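Putative aminotransferase (Actinomadura melliaura, PDB 4ZWV) probably acts as a pyridoxal 5'-phosphate-dependent sugar aminotransferase in the biosynthesis of the aminopentose of the indolocarbazole AT2433. Local coordinates at residues G60-L65 against N88-A93; T80-E85 against V101-A106; T107-L112 against T132-D137; I127-T132 against I159-H164; G179-F184 against G198-P203. All blocks are in the same frame, centred on the assembly; numbering follows the deposited sequence.

Overall arrangement
Contact 4 lies nearest the centre of the chain: parallel strands 123-129 and 157-161 meet there through backbone bonds, H130, just past its strand, bonds E160 on the next, and H164 of the cofactor site follows. Contact 5 belongs to the same sheet but is antiparallel; N180 and E160 join the two contacts. Contact 1 packs two helices on this sheet by apolar contact alone. Contacts 2 and 3 are loop-to-loop meetings beyond strand ends, where single hydroxyls, a water and capping aspartates replace regular pairing. Contacts 1 and 2 both reach the second subunit. All five are largely buried, but contact 5 reaches the surface at G179, and contact 3 is partly exposed at T107 and D137.

Contact 1: residues G60-L65 against N88-A93; sequences GLCLAL and NWAILA
A90 points its methyl into helix 57-66, where L61, C62 and L65 close round it. These are purely apolar contacts: A90 CB lies 4.1 Å from L61 CB, and it is equally far from C62 SG and from L65 CD1. L61 meets it with the base of its side chain, C62 with its sulfur and L65 with one branch tip. In L65, CG is anti to the carbonyl carbon (chi1 -74°), and CD1 reaches across the gap beyond it. I91 turns its CB away from the other helix, yet its CG1 still comes to 4.4 Å from L65 CD1.

A second kind of contact sets a methyl against backbone. L65 CD1 rests on the peptide between A90 and I91, 3.6 Å from A90 O and 3.9 Å from I91 N. No hydrogen bond passes between the two segments; their peptide groups bond within each helix, as between A93 N and W89 O.

The axes approach to 9.2 Å and cross at -44°, with C62 and A90 having the nearest CA atoms. Beneath the pair lies the central sheet: L61 and L65 touch I159 of strand 157-161, and I91 touches V77 and S79 of strand 76-79. C62 also packs on L237 of the second subunit and stands beside T58, a pyridoxal 5'-phosphate-binding residue.

With an alanine methyl as its centre and no hydrogen bond between 60-65 and 88-93, the contact depends on close fit and the exclusion of water where it joins the cofactor-site helix to its neighbour.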
# COMPACT_ATOMS: atom_id res chain seq x y z
N GLY A 60 -4.92 -2.14 6.08
CA GLY A 60 -5.35 -2.74 7.32
C GLY A 60 -6.34 -3.88 7.10
O GLY A 60 -6.24 -4.95 7.73
N LEU A 61 -7.28 -3.67 6.18
CA LEU A 61 -8.25 -4.71 5.83
C LEU A 61 -7.57 -5.91 5.17
O LEU A 61 -7.89 -7.05 5.47
CB LEU A 61 -9.33 -4.15 4.90
CG LEU A 61 -10.31 -3.15 5.53
CD1 LEU A 61 -11.12 -2.45 4.43
CD2 LEU A 61 -11.23 -3.85 6.53
N CYS A 62 -6.62 -5.64 4.27
CA CYS A 62 -5.88 -6.72 3.61
C CYS A 62 -5.11 -7.55 4.63
O CYS A 62 -5.14 -8.79 4.59
CB CYS A 62 -4.92 -6.16 2.58
SG CYS A 62 -5.75 -5.39 1.15
N LEU A 63 -4.45 -6.87 5.55
CA LEU A 63 -3.71 -7.56 6.60
C LEU A 63 -4.64 -8.37 7.50
O LEU A 63 -4.35 -9.52 7.82
CB LEU A 63 -2.89 -6.56 7.42
CG LEU A 63 -2.13 -7.08 8.64
CD1 LEU A 63 -1.23 -8.25 8.26
CD2 LEU A 63 -1.30 -5.95 9.21
N ALA A 64 -5.77 -7.78 7.90
CA ALA A 64 -6.72 -8.51 8.75
C ALA A 64 -7.18 -9.81 8.08
O ALA A 64 -7.24 -10.86 8.74
CB ALA A 64 -7.92 -7.61 9.08
N LEU A 65 -7.48 -9.75 6.78
CA LEU A 65 -7.91 -10.94 6.06
C LEU A 65 -6.79 -11.97 5.99
O LEU A 65 -7.03 -13.17 6.09
CB LEU A 65 -8.40 -10.56 4.66
CG LEU A 65 -9.77 -9.87 4.63
CD1 LEU A 65 -9.96 -9.20 3.27
CD2 LEU A 65 -10.89 -10.86 4.89
N ASN A 88 -14.68 -4.13 -0.10
CA ASN A 88 -14.97 -5.32 -0.88
C ASN A 88 -13.84 -5.72 -1.81
O ASN A 88 -13.64 -6.91 -2.06
CB ASN A 88 -16.27 -5.11 -1.63
CG ASN A 88 -17.44 -5.08 -0.68
OD1 ASN A 88 -17.55 -5.98 0.13
ND2 ASN A 88 -18.25 -4.01 -0.71
N TRP A 89 -13.08 -4.76 -2.32
CA TRP A 89 -11.98 -5.16 -3.18
C TRP A 89 -10.88 -5.85 -2.38
O TRP A 89 -10.17 -6.70 -2.93
CB TRP A 89 -11.43 -3.96 -3.94
CG TRP A 89 -12.35 -3.31 -4.99
CD1 TRP A 89 -12.03 -2.21 -5.74
CD2 TRP A 89 -13.71 -3.67 -5.39
NE1 TRP A 89 -13.06 -1.87 -6.57
CE2 TRP A 89 -14.10 -2.74 -6.38
CE3 TRP A 89 -14.61 -4.69 -5.02
CZ2 TRP A 89 -15.36 -2.79 -7.01
CZ3 TRP A 89 -15.87 -4.73 -5.64
CH2 TRP A 89 -16.23 -3.79 -6.62
N ALA A 90 -10.74 -5.51 -1.11
CA ALA A 90 -9.80 -6.24 -0.24
C ALA A 90 -10.13 -7.74 -0.21
O ALA A 90 -9.22 -8.57 -0.19
CB ALA A 90 -9.81 -5.66 1.17
N ILE A 91 -11.42 -8.06 -0.21
CA ILE A 91 -11.87 -9.46 -0.23
C ILE A 91 -11.43 -10.15 -1.51
O ILE A 91 -10.91 -11.27 -1.48
CB ILE A 91 -13.41 -9.56 -0.09
CG1 ILE A 91 -13.85 -8.97 1.25
CG2 ILE A 91 -13.86 -11.03 -0.23
CD1 ILE A 91 -15.37 -8.75 1.34
N LEU A 92 -11.64 -9.49 -2.65
CA LEU A 92 -11.27 -10.07 -3.94
C LEU A 92 -9.75 -10.25 -4.04
O LEU A 92 -9.28 -11.27 -4.55
CB LEU A 92 -11.79 -9.20 -5.09
CG LEU A 92 -13.31 -9.04 -5.09
CD1 LEU A 92 -13.75 -8.17 -6.26
CD2 LEU A 92 -13.98 -10.40 -5.15
N ALA A 93 -9.00 -9.27 -3.53
CA ALA A 93 -7.53 -9.32 -3.58
C ALA A 93 -7.01 -10.44 -2.68
O ALA A 93 -5.92 -10.98 -2.94
CB ALA A 93 -6.92 -7.99 -3.16

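Contact 2: residues T80-E85 against V101-A106; sequences TPLTFE and VDVDPA
T80 reaches V101 with its hydroxyl, OG1 donating a hydrogen bond of 2.8 Å to V101 O with the donor tilted out of the carbonyl plane. T80 is modelled in two conformers; in the one described here OG1 is anti to the backbone N (chi1 -155°), a torsion well short of the staggered value. The same conformer brings OG1 very close to a methyl of V103, an approach that is doubtful given the second conformer. V101 O is approached by carbon as well, with P81 CD at 3.4 Å.

L82 forms the apolar half of the contact. Its CG is also anti to the backbone N (chi1 -173°), and it crosses V103 at about a right angle. L82 CB rests 3.8 Å from V103 CG2, while farther out L82 CD2 lies 4.1 Å from V103 CG1, so that both branches of the valine are engaged. The backbone at L82 is bent into an inverse gamma turn.

An aspartate shapes the other loop next to the valine: D102 OD1 accepts from the N-H of V103 at 2.7 Å, on its anti side but with the N-H well out of the carboxylate plane.

The two loops leave the neighbouring parallel strands 76-79 and 97-100, and each leads on toward a helix, 85-93 and 112-118 respectively. D102 takes further bonds from G339 and L340 in helix 338-344, which also touches P81 and P105, while V101 packs on D114 and L115 of helix 112-118.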
# COMPACT_ATOMS: atom_id res chain seq x y z
N THR A 80 -21.63 -6.20 2.90
CA THR A 80 -22.69 -5.45 2.22
C THR A 80 -22.07 -4.62 1.09
O THR A 80 -20.88 -4.27 1.15
CB THR A 80 -23.48 -4.53 3.19
OG1 THR A 80 -24.78 -4.28 2.66
CG2 THR A 80 -22.78 -3.20 3.38
N PRO A 81 -22.85 -4.33 0.05
CA PRO A 81 -22.31 -3.50 -1.03
C PRO A 81 -22.43 -2.00 -0.78
O PRO A 81 -21.89 -1.23 -1.57
CB PRO A 81 -23.15 -3.90 -2.25
CG PRO A 81 -24.44 -4.38 -1.68
CD PRO A 81 -24.16 -4.92 -0.29
N LEU A 82 -23.11 -1.60 0.29
CA LEU A 82 -23.23 -0.18 0.62
C LEU A 82 -22.03 0.21 1.47
O LEU A 82 -22.11 0.35 2.70
CB LEU A 82 -24.56 0.10 1.32
CG LEU A 82 -24.82 1.59 1.54
CD1 LEU A 82 -24.94 2.31 0.20
CD2 LEU A 82 -26.08 1.81 2.35
N THR A 83 -20.91 0.39 0.80
CA THR A 83 -19.68 0.81 1.45
C THR A 83 -18.73 1.34 0.40
O THR A 83 -19.05 1.32 -0.80
CB THR A 83 -19.02 -0.35 2.24
OG1 THR A 83 -17.85 0.13 2.92
CG2 THR A 83 -18.65 -1.49 1.32
N PHE A 84 -17.58 1.83 0.84
CA PHE A 84 -16.55 2.27 -0.09
C PHE A 84 -15.93 1.01 -0.69
O PHE A 84 -15.85 -0.03 -0.03
CB PHE A 84 -15.49 3.13 0.60
CG PHE A 84 -14.41 3.61 -0.32
CD1 PHE A 84 -14.73 4.42 -1.40
CD2 PHE A 84 -13.08 3.27 -0.10
CE1 PHE A 84 -13.75 4.87 -2.27
CE2 PHE A 84 -12.09 3.73 -0.96
CZ PHE A 84 -12.43 4.53 -2.04
N GLU A 85 -15.50 1.10 -1.95
CA GLU A 85 -15.05 -0.07 -2.69
C GLU A 85 -13.92 -0.84 -2.01
O GLU A 85 -13.82 -2.06 -2.15
CB GLU A 85 -14.62 0.32 -4.10
CG GLU A 85 -15.78 0.52 -5.09
CD GLU A 85 -16.45 1.89 -4.99
OE1 GLU A 85 -16.09 2.70 -4.11
OE2 GLU A 85 -17.34 2.16 -5.82
N VAL A 101 -24.62 -9.17 1.54
CA VAL A 101 -25.65 -9.10 2.57
C VAL A 101 -26.43 -7.80 2.38
O VAL A 101 -25.85 -6.76 2.03
CB VAL A 101 -25.03 -9.14 3.99
CG1 VAL A 101 -26.11 -9.17 5.08
CG2 VAL A 101 -24.13 -10.37 4.12
N ASP A 102 -27.73 -7.88 2.59
CA ASP A 102 -28.62 -6.75 2.39
C ASP A 102 -28.39 -5.68 3.44
O ASP A 102 -27.65 -5.87 4.41
CB ASP A 102 -30.07 -7.23 2.42
CG ASP A 102 -31.01 -6.38 1.57
OD1 ASP A 102 -30.63 -5.27 1.14
OD2 ASP A 102 -32.13 -6.86 1.32
N VAL A 103 -29.04 -4.55 3.21
CA VAL A 103 -28.96 -3.38 4.07
C VAL A 103 -30.28 -3.16 4.80
O VAL A 103 -31.35 -3.31 4.21
CB VAL A 103 -28.60 -2.13 3.22
CG1 VAL A 103 -28.68 -0.87 4.04
CG2 VAL A 103 -27.21 -2.29 2.60
N ASP A 104 -30.20 -2.81 6.08
CA ASP A 104 -31.38 -2.41 6.85
C ASP A 104 -31.78 -1.00 6.43
O ASP A 104 -31.02 -0.06 6.64
CB ASP A 104 -31.07 -2.47 8.35
CG ASP A 104 -32.27 -2.08 9.22
OD1 ASP A 104 -33.34 -1.75 8.68
OD2 ASP A 104 -32.12 -2.11 10.46
N PRO A 105 -32.98 -0.84 5.83
CA PRO A 105 -33.40 0.49 5.37
C PRO A 105 -33.47 1.53 6.49
O PRO A 105 -33.34 2.72 6.21
CB PRO A 105 -34.81 0.24 4.81
CG PRO A 105 -34.84 -1.21 4.48
CD PRO A 105 -33.96 -1.88 5.49
N ALA A 106 -33.65 1.08 7.73
CA ALA A 106 -33.79 2.01 8.85
C ALA A 106 -32.47 2.58 9.35
O ALA A 106 -32.45 3.60 10.03
CB ALA A 106 -34.53 1.32 10.00

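Contact 3: residues T107-L112 against T132-D137; sequences TLTMDL and TGYPVD
Y134 reaches toward T109 and T107, and its side chain can be followed outward from the backbone. CB points at 107-112, and CG is anti to the backbone N (chi1 -177°). On the ring, CD2 comes 4.4 Å from T109 CG2, a methyl lying at the edge and near the ring plane. One atom farther, CE2 is 4.2 Å from T107 CG2, which approaches obliquely. At the tip, OH is hydrogen-bonded to S286 N, and the ring takes part in a cation-pi contact with R285.

Both segments are loops that lead into helices of an alternating beta-alpha fold: D111 is the N-cap of helix 112-118 and D137 that of helix 138-152. D111 OD1 is bonded to D114 N, and D137 OD1 to R140 N and Y170 OH.

Between the loops a water makes the polar link, lying 2.7 Å from T109 OG1 and donating to P135 O at 3.0 Å. T109 OG1 also shares a hydrogen bond of 2.9 Å with T107 OG1. At the far end L112 crosses D137 at about a right angle, its CD1 lying 3.8 Å from D137 O and 4.4 Å from V136 CG1.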
# COMPACT_ATOMS: atom_id res chain seq x y z
N THR A 107 -31.36 1.92 9.02
CA THR A 107 -30.05 2.33 9.52
C THR A 107 -29.00 2.56 8.43
O THR A 107 -27.98 3.21 8.69
CB THR A 107 -29.46 1.27 10.48
OG1 THR A 107 -29.26 0.04 9.77
CG2 THR A 107 -30.39 1.03 11.66
N LEU A 108 -29.24 2.01 7.25
CA LEU A 108 -28.27 1.95 6.15
C LEU A 108 -27.00 1.20 6.54
O LEU A 108 -25.93 1.43 5.97
CB LEU A 108 -27.93 3.35 5.63
CG LEU A 108 -29.14 4.16 5.14
CD1 LEU A 108 -28.68 5.45 4.44
CD2 LEU A 108 -30.06 3.35 4.24
N THR A 109 -27.10 0.30 7.51
CA THR A 109 -26.00 -0.61 7.78
C THR A 109 -26.48 -2.04 7.56
O THR A 109 -27.67 -2.26 7.31
CB THR A 109 -25.44 -0.46 9.20
OG1 THR A 109 -26.50 -0.66 10.14
CG2 THR A 109 -24.88 0.95 9.39
N MSE A 110 -25.56 -2.99 7.63
CA MSE A 110 -25.86 -4.39 7.32
C MSE A 110 -27.12 -4.93 8.01
O MSE A 110 -27.30 -4.75 9.21
CB MSE A 110 -24.68 -5.27 7.69
CG MSE A 110 -24.88 -6.73 7.32
SE MSE A 110 -23.37 -7.85 7.84
CE MSE A 110 -22.13 -7.46 6.40
N ASP A 111 -27.97 -5.59 7.23
CA ASP A 111 -29.16 -6.26 7.73
C ASP A 111 -28.71 -7.55 8.43
O ASP A 111 -28.30 -8.51 7.77
CB ASP A 111 -30.12 -6.54 6.56
CG ASP A 111 -31.38 -7.30 6.97
OD1 ASP A 111 -31.41 -7.99 8.00
OD2 ASP A 111 -32.37 -7.21 6.21
N LEU A 112 -28.78 -7.58 9.75
CA LEU A 112 -28.25 -8.73 10.49
C LEU A 112 -29.16 -9.95 10.41
O LEU A 112 -28.70 -11.06 10.66
CB LEU A 112 -27.98 -8.35 11.95
CG LEU A 112 -26.90 -7.28 12.12
CD1 LEU A 112 -26.68 -6.95 13.60
CD2 LEU A 112 -25.59 -7.69 11.48
N THR A 132 -20.95 5.47 7.47
CA THR A 132 -21.09 6.92 7.74
C THR A 132 -20.82 7.28 9.20
O THR A 132 -21.01 8.43 9.60
CB THR A 132 -22.47 7.50 7.32
OG1 THR A 132 -23.50 7.11 8.24
CG2 THR A 132 -22.84 7.08 5.91
N GLY A 133 -20.32 6.33 9.98
CA GLY A 133 -19.95 6.60 11.36
C GLY A 133 -20.87 5.99 12.40
O GLY A 133 -20.64 6.14 13.60
N TYR A 134 -21.92 5.31 11.95
CA TYR A 134 -22.92 4.75 12.87
C TYR A 134 -22.64 3.29 13.18
O TYR A 134 -22.57 2.46 12.29
CB TYR A 134 -24.32 4.90 12.28
CG TYR A 134 -25.42 4.42 13.21
CD1 TYR A 134 -25.65 5.07 14.42
CD2 TYR A 134 -26.21 3.33 12.88
CE1 TYR A 134 -26.65 4.65 15.28
CE2 TYR A 134 -27.23 2.90 13.74
CZ TYR A 134 -27.43 3.56 14.94
OH TYR A 134 -28.42 3.14 15.80
N PRO A 135 -22.47 2.96 14.47
CA PRO A 135 -22.07 1.58 14.75
C PRO A 135 -23.15 0.51 14.54
O PRO A 135 -24.33 0.71 14.83
CB PRO A 135 -21.67 1.61 16.23
CG PRO A 135 -21.36 3.06 16.50
CD PRO A 135 -22.36 3.81 15.66
N VAL A 136 -22.68 -0.62 14.03
CA VAL A 136 -23.43 -1.87 13.97
C VAL A 136 -23.76 -2.38 15.37
O VAL A 136 -23.02 -2.10 16.32
CB VAL A 136 -22.58 -2.93 13.18
CG1 VAL A 136 -23.25 -4.28 13.13
CG2 VAL A 136 -22.29 -2.42 11.76
N ASP A 137 -24.86 -3.11 15.49
CA ASP A 137 -25.24 -3.76 16.74
C ASP A 137 -24.31 -4.95 17.03
O ASP A 137 -24.64 -6.10 16.71
CB ASP A 137 -26.70 -4.21 16.64
CG ASP A 137 -27.27 -4.73 17.95
OD1 ASP A 137 -26.52 -4.98 18.92
OD2 ASP A 137 -28.51 -4.90 17.99
O HOH W 1 -26.42 -0.16 12.83

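Contact 4: residues I127-T132 against I159-H164; sequences IVVHWT and IEDCAH
H130 and E160 meet ring to carboxylate with their planes 81° apart. H130 NE2 donates to E160 OE1 at 2.8 Å, the oxygen lying close to the ring plane and met on its anti side but well out of the carboxylate plane. C162 SG comes to the edge of the same ring, 3.6 Å from H130 CD2. The other ring nitrogen, ND1, is hydrogen-bonded to V136 N, so both edges of the imidazole are held.

Upstream, V128 lies alongside E160, and V129 alongside D161 with V129 CG2 3.8 Å from D161 CB; D161 OD2 is bonded to T87 OG1. These pairs belong to a beta-alpha-beta unit (strand 123-129, helix 138-152, strand 157-161), its parallel strands stitched by bonds such as D161 N to V128 O at 2.8 Å.

Past the strand ends W131 and H164 run side by side, ring planes 36° apart and centroids 4.8 Å apart. W131 CZ3 and H164 CE1 are tightly packed at 3.2 Å. H164, which binds pyridoxal 5'-phosphate, stacks on Y294, and its ND1 accepts from T132 N at 2.9 Å, in the ring plane though bent at the hydrogen (136°). A water donates to H130 O and D161 O and accepts from H164 N.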
# COMPACT_ATOMS: atom_id res chain seq x y z
N ILE A 127 -17.24 -9.02 7.12
CA ILE A 127 -16.77 -7.65 7.32
C ILE A 127 -17.99 -6.79 7.59
O ILE A 127 -18.93 -6.77 6.80
CB ILE A 127 -15.98 -7.10 6.12
CG1 ILE A 127 -14.76 -8.00 5.84
CG2 ILE A 127 -15.53 -5.67 6.39
CD1 ILE A 127 -13.85 -7.49 4.71
N VAL A 128 -18.00 -6.11 8.74
CA VAL A 128 -19.13 -5.23 9.05
C VAL A 128 -18.63 -3.80 9.01
O VAL A 128 -17.54 -3.49 9.50
CB VAL A 128 -19.78 -5.55 10.41
CG1 VAL A 128 -20.33 -6.99 10.41
CG2 VAL A 128 -18.83 -5.34 11.57
N VAL A 129 -19.40 -2.93 8.37
CA VAL A 129 -19.00 -1.55 8.17
C VAL A 129 -19.87 -0.62 9.00
O VAL A 129 -21.10 -0.63 8.88
CB VAL A 129 -19.08 -1.14 6.68
CG1 VAL A 129 -18.61 0.31 6.51
CG2 VAL A 129 -18.21 -2.05 5.84
N HIS A 130 -19.23 0.17 9.86
CA HIS A 130 -19.94 1.18 10.65
C HIS A 130 -20.17 2.39 9.74
O HIS A 130 -19.53 3.43 9.86
CB HIS A 130 -19.15 1.55 11.90
CG HIS A 130 -18.81 0.38 12.77
ND1 HIS A 130 -19.76 -0.36 13.44
CD2 HIS A 130 -17.61 -0.17 13.08
CE1 HIS A 130 -19.16 -1.31 14.14
NE2 HIS A 130 -17.85 -1.22 13.93
N TRP A 131 -21.11 2.21 8.82
CA TRP A 131 -21.26 3.08 7.65
C TRP A 131 -21.68 4.50 8.03
O TRP A 131 -22.62 4.69 8.80
CB TRP A 131 -22.27 2.44 6.70
CG TRP A 131 -22.50 3.19 5.42
CD1 TRP A 131 -23.69 3.71 4.98
CD2 TRP A 131 -21.54 3.48 4.41
NE1 TRP A 131 -23.52 4.31 3.75
CE2 TRP A 131 -22.20 4.19 3.38
CE3 TRP A 131 -20.17 3.23 4.28
CZ2 TRP A 131 -21.54 4.64 2.24
CZ3 TRP A 131 -19.51 3.68 3.14
CH2 TRP A 131 -20.20 4.37 2.13
N THR A 132 -20.95 5.47 7.47
CA THR A 132 -21.09 6.92 7.74
C THR A 132 -20.82 7.28 9.20
O THR A 132 -21.01 8.43 9.60
CB THR A 132 -22.47 7.50 7.32
OG1 THR A 132 -23.50 7.11 8.24
CG2 THR A 132 -22.84 7.08 5.91
N ILE A 159 -14.41 -8.76 10.98
CA ILE A 159 -13.53 -7.61 10.85
C ILE A 159 -14.42 -6.38 10.76
O ILE A 159 -15.32 -6.33 9.93
CB ILE A 159 -12.64 -7.70 9.62
CG1 ILE A 159 -11.71 -8.92 9.71
CG2 ILE A 159 -11.83 -6.41 9.47
CD1 ILE A 159 -11.14 -9.34 8.35
N GLU A 160 -14.20 -5.41 11.65
CA GLU A 160 -14.97 -4.17 11.65
C GLU A 160 -14.27 -3.09 10.85
O GLU A 160 -13.14 -2.70 11.19
CB GLU A 160 -15.20 -3.66 13.08
CG GLU A 160 -16.03 -4.58 13.97
CD GLU A 160 -16.12 -4.05 15.39
OE1 GLU A 160 -16.25 -2.82 15.56
OE2 GLU A 160 -16.05 -4.86 16.34
N ASP A 161 -14.93 -2.60 9.81
CA ASP A 161 -14.42 -1.49 9.02
C ASP A 161 -14.89 -0.21 9.70
O ASP A 161 -16.07 0.15 9.63
CB ASP A 161 -14.89 -1.58 7.56
CG ASP A 161 -14.38 -0.45 6.69
OD1 ASP A 161 -13.91 0.57 7.22
OD2 ASP A 161 -14.44 -0.58 5.46
N CYS A 162 -13.95 0.46 10.36
CA CYS A 162 -14.23 1.64 11.16
C CYS A 162 -13.76 2.91 10.48
O CYS A 162 -13.54 3.91 11.16
CB CYS A 162 -13.56 1.53 12.53
SG CYS A 162 -14.02 0.06 13.50
N ALA A 163 -13.57 2.87 9.17
CA ALA A 163 -13.04 4.04 8.45
C ALA A 163 -13.80 5.34 8.70
O ALA A 163 -13.20 6.42 8.73
CB ALA A 163 -13.01 3.75 6.95
N HIS A 164 -15.13 5.24 8.86
CA HIS A 164 -15.97 6.42 9.06
C HIS A 164 -16.22 6.73 10.52
O HIS A 164 -16.95 7.67 10.84
CB HIS A 164 -17.33 6.23 8.39
CG HIS A 164 -17.28 6.20 6.91
ND1 HIS A 164 -18.40 5.98 6.13
CD2 HIS A 164 -16.25 6.37 6.05
CE1 HIS A 164 -18.05 6.02 4.85
NE2 HIS A 164 -16.75 6.25 4.78
O HOH W 2 -16.80 2.92 9.17

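Contact 5: residues G179-F184 against G198-P203; sequences GNMCVF and GLLTLP
T201 touches both C182 and F184 across the strand pair. Its CG2 lies in the plane of the F184 ring at the edge, 3.9 Å from F184 CE1, while its OG1 is 3.2 Å from C182 CB. OG1 sits between the backbone N and the carbonyl carbon (chi1 73°) and donates to a water at 2.8 Å; that water in turn donates to N180 O, bridging the strands where regular pairing ends.

On the opposite face V183 CG2 packs 3.8 Å from L200 CD1. Selenomethionine M181 places both CG and SE 3.7 Å from L202 CD1. P203 fits against the loop before the strand, its CB 3.4 Å from G179 O.

These side chains are positioned by two antiparallel hydrogen-bonded pairs. C182 and T201 exchange both N-H...O bonds, as do F184 and L199, with F184 N to L199 O at 2.8 Å; V183 and L200 form the non-hydrogen-bonded pair between.

Farther out, helix 33-46 packs on F184, L199 and T201, helix 57-66 packs on M181, V183 and L200, and N180 ND2 bonds E160 OE2 one strand over. Strand 198-201 runs against its parallel neighbours, the reversal characteristic of the seven-stranded sheet in fold type I pyridoxal-phosphate enzymes; the connection between the two strands carries K190, a cofactor-binding residue not modelled here and predicted to form the covalent link.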
# COMPACT_ATOMS: atom_id res chain seq x y z
N GLY A 179 -13.92 -7.18 20.89
CA GLY A 179 -13.50 -8.55 20.65
C GLY A 179 -13.23 -8.93 19.20
O GLY A 179 -12.89 -10.08 18.91
N ASN A 180 -13.42 -7.97 18.29
CA ASN A 180 -13.14 -8.18 16.87
C ASN A 180 -11.95 -7.35 16.43
O ASN A 180 -11.68 -6.29 17.01
CB ASN A 180 -14.33 -7.78 15.98
CG ASN A 180 -15.62 -8.39 16.44
OD1 ASN A 180 -15.71 -9.61 16.62
ND2 ASN A 180 -16.63 -7.55 16.63
N MSE A 181 -11.26 -7.81 15.39
CA MSE A 181 -10.32 -6.95 14.70
C MSE A 181 -11.04 -5.75 14.14
O MSE A 181 -12.14 -5.88 13.60
CB MSE A 181 -9.61 -7.71 13.57
CG MSE A 181 -8.66 -8.78 14.08
SE MSE A 181 -7.53 -9.46 12.67
CE MSE A 181 -8.78 -10.76 11.96
N CYS A 182 -10.42 -4.58 14.27
CA CYS A 182 -10.99 -3.33 13.76
C CYS A 182 -9.98 -2.63 12.89
O CYS A 182 -8.79 -2.67 13.18
CB CYS A 182 -11.36 -2.38 14.89
SG CYS A 182 -12.70 -2.99 15.89
N VAL A 183 -10.46 -1.99 11.84
CA VAL A 183 -9.57 -1.18 10.99
C VAL A 183 -10.07 0.25 10.90
O VAL A 183 -11.18 0.50 10.44
CB VAL A 183 -9.43 -1.74 9.55
CG1 VAL A 183 -8.44 -0.87 8.75
CG2 VAL A 183 -8.96 -3.20 9.59
N PHE A 184 -9.24 1.17 11.38
CA PHE A 184 -9.51 2.59 11.25
C PHE A 184 -8.76 3.17 10.05
O PHE A 184 -7.73 2.63 9.67
CB PHE A 184 -9.10 3.33 12.52
CG PHE A 184 -9.90 2.93 13.73
CD1 PHE A 184 -9.48 1.88 14.53
CD2 PHE A 184 -11.07 3.59 14.04
CE1 PHE A 184 -10.22 1.50 15.66
CE2 PHE A 184 -11.82 3.22 15.16
CZ PHE A 184 -11.39 2.18 15.97
N GLY A 198 -3.62 4.14 8.58
CA GLY A 198 -4.71 3.41 9.20
C GLY A 198 -4.23 2.74 10.46
O GLY A 198 -3.05 2.83 10.83
N LEU A 199 -5.15 2.05 11.12
CA LEU A 199 -4.83 1.36 12.36
C LEU A 199 -5.60 0.07 12.41
O LEU A 199 -6.82 0.06 12.28
CB LEU A 199 -5.19 2.23 13.58
CG LEU A 199 -4.65 1.71 14.91
CD1 LEU A 199 -3.14 1.96 15.01
CD2 LEU A 199 -5.40 2.39 16.07
N LEU A 200 -4.88 -1.03 12.59
CA LEU A 200 -5.50 -2.33 12.84
C LEU A 200 -5.43 -2.61 14.32
O LEU A 200 -4.34 -2.59 14.91
CB LEU A 200 -4.77 -3.42 12.05
CG LEU A 200 -5.17 -4.86 12.37
CD1 LEU A 200 -6.65 -5.10 12.01
CD2 LEU A 200 -4.27 -5.79 11.58
N THR A 201 -6.57 -2.84 14.95
CA THR A 201 -6.56 -3.21 16.37
C THR A 201 -6.91 -4.68 16.48
O THR A 201 -7.71 -5.20 15.70
CB THR A 201 -7.53 -2.35 17.22
OG1 THR A 201 -8.89 -2.72 16.95
CG2 THR A 201 -7.34 -0.87 16.94
N LEU A 202 -6.29 -5.34 17.46
CA LEU A 202 -6.45 -6.78 17.65
C LEU A 202 -7.05 -7.09 19.00
O LEU A 202 -6.77 -6.40 19.98
CB LEU A 202 -5.11 -7.52 17.51
CG LEU A 202 -4.35 -7.46 16.19
CD1 LEU A 202 -5.26 -7.74 15.00
CD2 LEU A 202 -3.62 -6.12 16.02
N PRO A 203 -7.85 -8.16 19.07
CA PRO A 203 -8.47 -8.57 20.34
C PRO A 203 -7.60 -9.49 21.20
O PRO A 203 -7.96 -9.79 22.34
CB PRO A 203 -9.73 -9.30 19.87
CG PRO A 203 -9.35 -9.87 18.55
CD PRO A 203 -8.45 -8.84 17.91
O HOH W 3 -9.66 -5.08 18.30